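Local coordinates for protein 2-C-methyl-D-erythritol 4-phosphate cytidylyltransferase (Anaerococcus prevotii, PDB 4KT7) that probably transfers the cytidylyl group of CTP to 2-C-methyl-D-erythritol 4-phosphate, releasing diphosphate, in the DXP pathway of isoprenoid biosynthesis, at residues K38-S48 / I67-Y75; S103-R113 / I165-I176. All coordinates share one frame; numbering follows the deposited sequence.

Contact 1: residues K38-S48 / I67-Y75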
loop_
_atom_site.group_PDB
_atom_site.type_symbol
_atom_site.label_atom_id
_atom_site.label_comp_id
_atom_site.label_asym_id
_atom_site.label_seq_id
_atom_site.Cartn_x
_atom_site.Cartn_y
_atom_site.Cartn_z
ATOM N N LYS A 38 -7.074 -6.976 23.132
ATOM C CA LYS A 38 -6.487 -5.664 22.881
ATOM C C LYS A 38 -5.299 -5.847 21.938
ATOM O O LYS A 38 -4.507 -6.771 22.119
ATOM C CB LYS A 38 -6.040 -5.017 24.193
ATOM C CG LYS A 38 -7.179 -4.708 25.156
ATOM C CD LYS A 38 -6.649 -4.129 26.460
ATOM C CE LYS A 38 -7.153 -4.908 27.673
ATOM N NZ LYS A 38 -8.627 -4.841 27.828
ATOM N N VAL A 39 -5.192 -4.998 20.920
ATOM C CA VAL A 39 -4.135 -5.148 19.918
ATOM C C VAL A 39 -2.736 -5.199 20.528
ATOM O O VAL A 39 -1.890 -5.987 20.098
ATOM C CB VAL A 39 -4.233 -4.064 18.832
ATOM C CG1 VAL A 39 -2.996 -4.064 17.949
ATOM C CG2 VAL A 39 -5.506 -4.285 18.000
ATOM N N LEU A 40 -2.502 -4.390 21.552
ATOM C CA LEU A 40 -1.179 -4.319 22.157
ATOM C C LEU A 40 -0.844 -5.640 22.837
ATOM O O LEU A 40 0.317 -6.039 22.874
ATOM C CB LEU A 40 -1.096 -3.163 23.160
ATOM C CG LEU A 40 0.266 -2.986 23.833
ATOM C CD1 LEU A 40 1.363 -2.779 22.794
ATOM C CD2 LEU A 40 0.235 -1.822 24.816
ATOM N N GLU A 41 -1.861 -6.321 23.365
ATOM C CA GLU A 41 -1.647 -7.596 24.044
ATOM C C GLU A 41 -1.196 -8.678 23.075
ATOM O O GLU A 41 -0.338 -9.494 23.403
ATOM C CB GLU A 41 -2.918 -8.061 24.755
ATOM C CG GLU A 41 -3.202 -7.377 26.070
ATOM C CD GLU A 41 -4.390 -8.002 26.778
ATOM O OE1 GLU A 41 -5.541 -7.722 26.376
ATOM O OE2 GLU A 41 -4.173 -8.794 27.717
ATOM N N ILE A 42 -1.776 -8.692 21.880
ATOM C CA ILE A 42 -1.395 -9.680 20.873
ATOM C C ILE A 42 0.066 -9.449 20.485
ATOM O O ILE A 42 0.851 -10.396 20.336
ATOM C CB ILE A 42 -2.300 -9.574 19.619
ATOM C CG1 ILE A 42 -3.776 -9.721 20.017
ATOM C CG2 ILE A 42 -1.909 -10.607 18.566
ATOM C CD1 ILE A 42 -4.736 -9.199 18.981
ATOM N N THR A 43 0.431 -8.180 20.336
ATOM C CA THR A 43 1.789 -7.807 19.968
ATOM C C THR A 43 2.771 -8.214 21.053
ATOM O O THR A 43 3.792 -8.862 20.788
ATOM C CB THR A 43 1.901 -6.290 19.792
ATOM O OG1 THR A 43 0.915 -5.851 18.849
ATOM C CG2 THR A 43 3.301 -5.902 19.303
ATOM N N LEU A 44 2.451 -7.829 22.282
ATOM C CA LEU A 44 3.320 -8.084 23.426
ATOM C C LEU A 44 3.463 -9.587 23.671
ATOM O O LEU A 44 4.538 -10.067 24.050
ATOM C CB LEU A 44 2.755 -7.366 24.647
ATOM C CG LEU A 44 3.710 -7.070 25.791
ATOM C CD1 LEU A 44 4.997 -6.470 25.256
ATOM C CD2 LEU A 44 3.047 -6.115 26.767
ATOM N N ASP A 45 2.384 -10.327 23.427
ATOM C CA ASP A 45 2.436 -11.780 23.480
ATOM C C ASP A 45 3.528 -12.300 22.563
ATOM O O ASP A 45 4.354 -13.118 22.974
ATOM C CB ASP A 45 1.102 -12.398 23.060
ATOM C CG ASP A 45 0.149 -12.586 24.223
ATOM O OD1 ASP A 45 0.545 -12.310 25.376
ATOM O OD2 ASP A 45 -0.994 -13.024 23.978
ATOM N N THR A 46 3.528 -11.839 21.316
ATOM C CA THR A 46 4.537 -12.296 20.368
ATOM C C THR A 46 5.956 -11.891 20.778
ATOM O O THR A 46 6.853 -12.736 20.786
ATOM C CB THR A 46 4.246 -11.846 18.919
ATOM O OG1 THR A 46 3.023 -12.449 18.466
ATOM C CG2 THR A 46 5.391 -12.269 17.990
ATOM N N VAL A 47 6.167 -10.620 21.118
ATOM C CA VAL A 47 7.514 -10.141 21.442
ATOM C C VAL A 47 8.078 -10.818 22.691
ATOM O O VAL A 47 9.269 -11.114 22.759
ATOM C CB VAL A 47 7.571 -8.612 21.635
ATOM C CG1 VAL A 47 8.988 -8.181 21.951
ATOM C CG2 VAL A 47 7.103 -7.900 20.388
ATOM N N SER A 48 7.230 -11.083 23.677
ATOM C CA SER A 48 7.732 -11.671 24.915
ATOM C C SER A 48 8.158 -13.128 24.721
ATOM O O SER A 48 8.863 -13.682 25.565
ATOM C CB SER A 48 6.720 -11.524 26.056
ATOM O OG SER A 48 5.566 -12.293 25.793
ATOM N N ILE A 67 -4.431 0.587 32.709
ATOM C CA ILE A 67 -4.670 -0.571 31.856
ATOM C C ILE A 67 -3.349 -1.199 31.403
ATOM O O ILE A 67 -3.262 -2.420 31.218
ATOM C CB ILE A 67 -5.535 -0.199 30.636
ATOM C CG1 ILE A 67 -6.833 0.461 31.105
ATOM C CG2 ILE A 67 -5.834 -1.420 29.790
ATOM C CD1 ILE A 67 -7.682 -0.413 32.008
ATOM N N ILE A 68 -2.317 -0.373 31.231
ATOM C CA ILE A 68 -0.989 -0.901 30.918
ATOM C C ILE A 68 -0.460 -1.787 32.043
ATOM O O ILE A 68 0.088 -2.862 31.781
ATOM C CB ILE A 68 0.030 0.208 30.603
ATOM C CG1 ILE A 68 -0.282 0.833 29.238
ATOM C CG2 ILE A 68 1.442 -0.358 30.546
ATOM C CD1 ILE A 68 -0.042 -0.114 28.061
ATOM N N LYS A 69 -0.642 -1.348 33.289
ATOM C CA LYS A 69 -0.239 -2.139 34.446
ATOM C C LYS A 69 -0.960 -3.490 34.488
ATOM O O LYS A 69 -0.359 -4.525 34.805
ATOM C CB LYS A 69 -0.537 -1.370 35.737
ATOM C CG LYS A 69 0.287 -0.110 35.935
ATOM C CD LYS A 69 -0.093 0.569 37.255
ATOM C CE LYS A 69 0.801 1.768 37.555
ATOM N NZ LYS A 69 0.404 2.494 38.804
ATOM N N ASP A 70 -2.254 -3.472 34.184
ATOM C CA ASP A 70 -3.066 -4.687 34.234
ATOM C C ASP A 70 -2.596 -5.668 33.169
ATOM O O ASP A 70 -2.526 -6.876 33.391
ATOM C CB ASP A 70 -4.544 -4.359 34.011
ATOM C CG ASP A 70 -5.154 -3.571 35.158
ATOM O OD1 ASP A 70 -4.556 -3.540 36.257
ATOM O OD2 ASP A 70 -6.245 -2.995 34.956
ATOM N N ILE A 71 -2.267 -5.133 32.006
ATOM C CA ILE A 71 -1.782 -5.951 30.917
ATOM C C ILE A 71 -0.422 -6.548 31.276
ATOM O O ILE A 71 -0.167 -7.727 31.018
ATOM C CB ILE A 71 -1.735 -5.134 29.615
ATOM C CG1 ILE A 71 -3.158 -4.995 29.050
ATOM C CG2 ILE A 71 -0.790 -5.759 28.597
ATOM C CD1 ILE A 71 -3.302 -3.885 28.019
ATOM N N LEU A 72 0.427 -5.754 31.924
ATOM C CA LEU A 72 1.791 -6.191 32.233
ATOM C C LEU A 72 1.895 -7.232 33.346
ATOM O O LEU A 72 2.913 -7.921 33.450
ATOM C CB LEU A 72 2.698 -4.994 32.544
ATOM C CG LEU A 72 3.095 -4.199 31.307
ATOM C CD1 LEU A 72 4.077 -3.086 31.645
ATOM C CD2 LEU A 72 3.705 -5.149 30.297
ATOM N N GLU A 73 0.855 -7.361 34.167
ATOM C CA GLU A 73 0.882 -8.332 35.263
ATOM C C GLU A 73 0.959 -9.759 34.742
ATOM O O GLU A 73 1.531 -10.636 35.384
ATOM C CB GLU A 73 -0.352 -8.196 36.154
ATOM C CG GLU A 73 -0.389 -6.934 36.979
ATOM C CD GLU A 73 -1.402 -7.020 38.095
ATOM O OE1 GLU A 73 -2.530 -7.503 37.844
ATOM O OE2 GLU A 73 -1.065 -6.621 39.229
ATOM N N LYS A 74 0.370 -9.984 33.576
ATOM C CA LYS A 74 0.352 -11.311 32.971
ATOM C C LYS A 74 1.756 -11.747 32.512
ATOM O O LYS A 74 2.022 -12.938 32.327
ATOM C CB LYS A 74 -0.684 -11.351 31.830
ATOM C CG LYS A 74 -0.208 -11.960 30.516
ATOM C CD LYS A 74 -1.356 -12.112 29.511
ATOM C CE LYS A 74 -0.877 -12.815 28.238
ATOM N NZ LYS A 74 -1.912 -12.875 27.162
ATOM N N TYR A 75 2.668 -10.785 32.373
ATOM C CA TYR A 75 4.021 -11.093 31.902
ATOM C C TYR A 75 5.081 -11.179 33.010
ATOM O O TYR A 75 5.167 -10.309 33.885
ATOM C CB TYR A 75 4.447 -10.112 30.803
ATOM C CG TYR A 75 3.512 -10.121 29.611
ATOM C CD1 TYR A 75 3.614 -11.097 28.626
ATOM C CD2 TYR A 75 2.520 -9.168 29.478
ATOM C CE1 TYR A 75 2.752 -11.113 27.538
ATOM C CE2 TYR A 75 1.657 -9.180 28.398
ATOM C CZ TYR A 75 1.779 -10.151 27.431
ATOM O OH TYR A 75 0.913 -10.149 26.356
#

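Contact 2: residues S103-R113 / I165-I176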
loop_
_atom_site.group_PDB
_atom_site.type_symbol
_atom_site.label_atom_id
_atom_site.label_comp_id
_atom_site.label_asym_id
_atom_site.label_seq_id
_atom_site.Cartn_x
_atom_site.Cartn_y
_atom_site.Cartn_z
ATOM N N SER A 103 22.705 -2.246 27.103
ATOM C CA SER A 103 22.103 -2.451 25.782
ATOM C C SER A 103 23.040 -2.081 24.614
ATOM O O SER A 103 23.523 -0.948 24.523
ATOM C CB SER A 103 20.810 -1.651 25.665
ATOM O OG SER A 103 20.212 -1.912 24.403
ATOM N N GLU A 104 23.314 -3.026 23.716
ATOM C CA GLU A 104 24.140 -2.694 22.553
ATOM C C GLU A 104 23.375 -2.727 21.242
ATOM O O GLU A 104 23.868 -2.235 20.224
ATOM C CB GLU A 104 25.346 -3.622 22.446
ATOM C CG GLU A 104 26.371 -3.460 23.550
ATOM C CD GLU A 104 27.783 -3.685 23.048
ATOM O OE1 GLU A 104 28.293 -2.809 22.311
ATOM O OE2 GLU A 104 28.373 -4.739 23.377
ATOM N N LEU A 105 22.196 -3.340 21.255
ATOM C CA LEU A 105 21.362 -3.449 20.049
ATOM C C LEU A 105 19.921 -3.120 20.401
ATOM O O LEU A 105 19.453 -3.502 21.469
ATOM C CB LEU A 105 21.436 -4.871 19.479
ATOM C CG LEU A 105 22.810 -5.378 19.048
ATOM C CD1 LEU A 105 22.795 -6.892 18.815
ATOM C CD2 LEU A 105 23.301 -4.645 17.802
ATOM N N VAL A 106 19.206 -2.407 19.530
ATOM C CA VAL A 106 17.820 -2.061 19.841
ATOM C C VAL A 106 16.913 -2.350 18.661
ATOM O O VAL A 106 17.211 -1.967 17.520
ATOM C CB VAL A 106 17.660 -0.589 20.304
ATOM C CG1 VAL A 106 18.329 0.360 19.345
ATOM C CG2 VAL A 106 16.184 -0.220 20.468
ATOM N N LEU A 107 15.832 -3.071 18.937
ATOM C CA LEU A 107 14.785 -3.316 17.954
ATOM C C LEU A 107 13.577 -2.449 18.324
ATOM O O LEU A 107 13.224 -2.318 19.498
ATOM C CB LEU A 107 14.423 -4.815 17.968
ATOM C CG LEU A 107 13.232 -5.334 17.153
ATOM C CD1 LEU A 107 13.535 -6.750 16.648
ATOM C CD2 LEU A 107 11.953 -5.344 17.990
ATOM N N THR A 108 12.946 -1.837 17.328
ATOM C CA THR A 108 11.761 -1.028 17.587
ATOM C C THR A 108 10.594 -1.683 16.872
ATOM O O THR A 108 10.794 -2.321 15.842
ATOM C CB THR A 108 11.938 0.406 17.069
ATOM O OG1 THR A 108 12.132 0.377 15.640
ATOM C CG2 THR A 108 13.158 1.027 17.711
ATOM N N HIS A 109 9.381 -1.536 17.398
ATOM C CA HIS A 109 8.210 -2.102 16.720
ATOM C C HIS A 109 6.957 -1.370 17.162
ATOM O O HIS A 109 6.858 -0.968 18.334
ATOM C CB HIS A 109 8.072 -3.593 17.031
ATOM C CG HIS A 109 6.916 -4.261 16.340
ATOM N ND1 HIS A 109 6.934 -4.571 14.989
ATOM C CD2 HIS A 109 5.728 -4.694 16.811
ATOM C CE1 HIS A 109 5.804 -5.184 14.674
ATOM N NE2 HIS A 109 5.052 -5.270 15.752
ATOM N N ASP A 110 6.008 -1.203 16.231
ATOM C CA ASP A 110 4.747 -0.516 16.521
ATOM C C ASP A 110 3.846 -1.414 17.345
ATOM O O ASP A 110 3.528 -2.540 16.932
ATOM C CB ASP A 110 3.977 -0.166 15.230
ATOM C CG ASP A 110 4.729 0.792 14.318
ATOM O OD1 ASP A 110 5.573 1.575 14.821
ATOM O OD2 ASP A 110 4.458 0.767 13.086
ATOM N N GLY A 111 3.391 -0.916 18.489
ATOM C CA GLY A 111 2.422 -1.649 19.274
ATOM C C GLY A 111 1.164 -2.036 18.506
ATOM O O GLY A 111 0.532 -3.053 18.823
ATOM N N VAL A 112 0.786 -1.249 17.497
ATOM C CA VAL A 112 -0.418 -1.568 16.728
ATOM C C VAL A 112 -0.175 -2.411 15.470
ATOM O O VAL A 112 -0.990 -2.377 14.540
ATOM C CB VAL A 112 -1.241 -0.303 16.358
ATOM C CG1 VAL A 112 -1.770 0.380 17.622
ATOM C CG2 VAL A 112 -0.406 0.662 15.530
ATOM N N ARG A 113 0.941 -3.144 15.434
ATOM C CA ARG A 113 1.184 -4.147 14.392
ATOM C C ARG A 113 1.225 -5.521 15.048
ATOM O O ARG A 113 2.296 -6.079 15.288
ATOM C CB ARG A 113 2.486 -3.873 13.618
ATOM C CG ARG A 113 2.472 -2.621 12.718
ATOM C CD ARG A 113 3.738 -2.502 11.886
ATOM N NE ARG A 113 3.777 -1.278 11.071
ATOM C CZ ARG A 113 3.377 -1.205 9.802
ATOM N NH1 ARG A 113 2.909 -2.287 9.191
ATOM N NH2 ARG A 113 3.443 -0.051 9.144
ATOM N N ILE A 165 7.608 0.096 3.710
ATOM C CA ILE A 165 8.198 -0.321 4.976
ATOM C C ILE A 165 7.165 -0.709 6.010
ATOM O O ILE A 165 6.015 -0.274 5.972
ATOM C CB ILE A 165 9.125 0.758 5.583
ATOM C CG1 ILE A 165 8.308 1.942 6.097
ATOM C CG2 ILE A 165 10.154 1.201 4.545
ATOM C CD1 ILE A 165 9.136 2.995 6.792
ATOM N N GLN A 166 7.580 -1.541 6.956
ATOM C CA GLN A 166 6.741 -1.828 8.099
ATOM C C GLN A 166 7.641 -1.797 9.334
ATOM O O GLN A 166 8.664 -1.110 9.345
ATOM C CB GLN A 166 6.004 -3.174 7.912
ATOM C CG GLN A 166 6.857 -4.352 7.357
ATOM C CD GLN A 166 6.040 -5.620 7.118
ATOM O OE1 GLN A 166 6.346 -6.693 7.663
ATOM N NE2 GLN A 166 4.996 -5.508 6.293
ATOM N N THR A 167 7.266 -2.507 10.385
ATOM C CA THR A 167 8.182 -2.692 11.508
ATOM C C THR A 167 8.083 -4.164 11.869
ATOM O O THR A 167 7.068 -4.790 11.573
ATOM C CB THR A 167 7.842 -1.782 12.705
ATOM O OG1 THR A 167 6.730 -2.322 13.423
ATOM C CG2 THR A 167 7.537 -0.352 12.254
ATOM N N PRO A 168 9.102 -4.731 12.533
ATOM C CA PRO A 168 10.237 -4.099 13.228
ATOM C C PRO A 168 11.342 -3.515 12.351
ATOM O O PRO A 168 11.427 -3.751 11.134
ATOM C CB PRO A 168 10.814 -5.249 14.056
ATOM C CG PRO A 168 10.529 -6.455 13.226
ATOM C CD PRO A 168 9.135 -6.201 12.660
ATOM N N GLN A 169 12.163 -2.703 13.008
ATOM C CA GLN A 169 13.407 -2.190 12.476
ATOM C C GLN A 169 14.391 -2.425 13.619
ATOM O O GLN A 169 13.961 -2.582 14.754
ATOM C CB GLN A 169 13.273 -0.685 12.212
ATOM C CG GLN A 169 12.233 -0.305 11.171
ATOM C CD GLN A 169 12.336 1.162 10.773
ATOM O OE1 GLN A 169 12.814 1.998 11.544
ATOM N NE2 GLN A 169 11.914 1.474 9.561
ATOM N N ALA A 170 15.693 -2.456 13.352
ATOM C CA ALA A 170 16.647 -2.591 14.459
ATOM C C ALA A 170 18.005 -1.984 14.109
ATOM O O ALA A 170 18.354 -1.885 12.930
ATOM C CB ALA A 170 16.798 -4.076 14.855
ATOM N N PHE A 171 18.765 -1.587 15.134
ATOM C CA PHE A 171 20.002 -0.809 14.945
ATOM C C PHE A 171 21.017 -1.106 16.024
ATOM O O PHE A 171 20.652 -1.561 17.115
ATOM C CB PHE A 171 19.709 0.705 15.016
ATOM C CG PHE A 171 18.550 1.121 14.195
ATOM C CD1 PHE A 171 18.714 1.466 12.861
ATOM C CD2 PHE A 171 17.278 1.124 14.735
ATOM C CE1 PHE A 171 17.618 1.812 12.089
ATOM C CE2 PHE A 171 16.181 1.487 13.962
ATOM C CZ PHE A 171 16.359 1.816 12.642
ATOM N N ASP A 172 22.280 -0.820 15.708
ATOM C CA ASP A 172 23.342 -0.618 16.698
ATOM C C ASP A 172 22.850 0.474 17.645
ATOM O O ASP A 172 22.413 1.543 17.195
ATOM C CB ASP A 172 24.637 -0.196 15.972
ATOM C CG ASP A 172 25.815 0.015 16.917
ATOM O OD1 ASP A 172 25.916 1.107 17.507
ATOM O OD2 ASP A 172 26.666 -0.885 17.056
ATOM N N LYS A 173 22.864 0.214 18.950
ATOM C CA LYS A 173 22.266 1.162 19.899
ATOM C C LYS A 173 22.974 2.518 19.990
ATOM O O LYS A 173 22.315 3.546 20.026
ATOM C CB LYS A 173 22.151 0.546 21.308
ATOM C CG LYS A 173 21.425 1.439 22.334
ATOM C CD LYS A 173 22.390 2.137 23.296
ATOM C CE LYS A 173 21.620 3.131 24.177
ATOM N NZ LYS A 173 22.492 3.952 25.066
ATOM N N LYS A 174 24.300 2.537 20.051
ATOM C CA LYS A 174 25.000 3.826 20.105
ATOM C C LYS A 174 24.749 4.626 18.844
ATOM O O LYS A 174 24.592 5.838 18.876
ATOM C CB LYS A 174 26.505 3.639 20.278
ATOM C CG LYS A 174 26.899 3.170 21.655
ATOM C CD LYS A 174 28.340 3.537 21.969
ATOM C CE LYS A 174 28.683 3.187 23.407
ATOM N NZ LYS A 174 29.995 3.765 23.823
ATOM N N LEU A 175 24.699 3.933 17.725
ATOM C CA LEU A 175 24.524 4.607 16.462
ATOM C C LEU A 175 23.160 5.258 16.391
ATOM O O LEU A 175 23.072 6.455 16.157
ATOM C CB LEU A 175 24.714 3.631 15.313
ATOM C CG LEU A 175 24.730 4.248 13.917
ATOM C CD1 LEU A 175 25.724 5.395 13.867
ATOM C CD2 LEU A 175 25.107 3.167 12.893
ATOM N N ILE A 176 22.090 4.487 16.602
ATOM C CA ILE A 176 20.756 5.075 16.535
ATOM C C ILE A 176 20.543 6.144 17.599
ATOM O O ILE A 176 19.916 7.166 17.327
ATOM C CB ILE A 176 19.619 4.024 16.556
ATOM C CG1 ILE A 176 18.306 4.643 16.083
ATOM C CG2 ILE A 176 19.438 3.423 17.932
ATOM C CD1 ILE A 176 18.400 5.218 14.667
HETATM O O HOH W 1 25.880 -0.043 20.460
HETATM O O HOH W 2 26.706 -2.921 18.743
#

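Contact 1: residues K38-S48 / I67-Y75
I71 and Y75 carry most of the apolar contact with helix 39-48. I71 CG1 and CG2 both rest on CG of E41. CD1, at the end of the CG1 branch, reaches the aliphatic chain of K38, with I71 CD1 3.7 Å from K38 CD. On the side of the sheet, the L40 and I68 side chains cross at about a right angle and touch at L40 CD2 and I68 CD1. L44 and L72 do the same, with L44 CD2 3.7 Å from L72 CD2. A chi1 of -158° swings L44 CG away from the backbone N and over one face of the Y75 ring. It sits 4.2 Å from the ring centroid, as a CH-pi contact. K74 CG covers the opposite ring face, so the phenol is sandwiched between aliphatic groups.

The two helices run in roughly the same direction, 36° apart, with their axes 11.1 Å from each other at closest approach. They pack on one side of the parallel part of a Rossmann-like sheet, as expected for a GT-A nucleotidyltransferase. L44 and L72 both reach L58 of strand 55-60, and L40 touches I14 and A16 of strand 10-16.

The polar contacts gather on D45. Y75 OH donates to D45 OD1. The modelled 2.4 Å between these two atoms is shorter than such a bond normally is, so its exact length is doubtful. The carboxylate comes in at the ring edge, its plane turned 67° from that of the ring. K74, extended beyond CG, brings NZ to 3.1 Å from D45 OD1. It forms a salt bridge there, though its hydrogen bonds to both carboxylate oxygens are weak. R37 makes a second salt bridge, to D45 OD2. The two cations would probably favour a charged carboxylate.

Contact 2: residues S103-R113 / I165-I176
T167 fits its hydroxyl between H109 and D110. D110 N donates to T167 OG1 in a nearly straight bond (173°), and H109 ND1 lies 2.7 Å from T167 OG1. With chi1 at 78°, OG1 sits between the T167 backbone N and carbonyl carbon, where it meets D110 N. The methyl T167 CG2 lies 3.4 Å from D110 OD2. R113 NE donates to D110 OD2 at 3.0 Å, a salt bridge. The R113 guanidinium lies with one face over Q166 CB, which is 3.5 Å from R113 NH1. With an alanine here, D110 would probably be left without its salt-bridge mate and Q166 CB without its cover.

D110 to R113 form a type I turn, and H109 NE2 donates to R113 O. Outside, N215 bonds T167 O. Past the cis peptide before P168, strands 105-110 and 168-172 pair antiparallel. V106 exchanges two backbone bonds with F171, and T108 two with Q169. D172 OD1 caps the next helix through L175 N.

The pairing joins the last parallel strand to an antiparallel one, giving the mixed sheet of a GT-A-type fold. Parallel strand 10-16 holds the other edge of strand 105-110. F121 of helix 118-127 packs on L107 and P168, and I176 CG2 of helix 173-184 meets V106 CG1 at 3.6 Å.

Contact 1 closes before contact 2 opens along the chain, and their centres lie about 18 Å apart. Both belong to one cytidylyltransferase domain and share its large mixed sheet. Contact 1 joins two helices on the parallel part, over strands 10-16 and 55-60. Contact 2 lies nearer the centre of the chain, where parallel strand 105-110 meets antiparallel strand 168-172. Strand 10-16 pairs with strand 105-110 and so links the two regions. They also touch directly. T43 OG1 probably hydrogen-bonds G111 O, V39 packs on V112, and T43 CG2 rests on H109 CD2. Helix 39-48 is thus tied to the turn that ends strand 105-110.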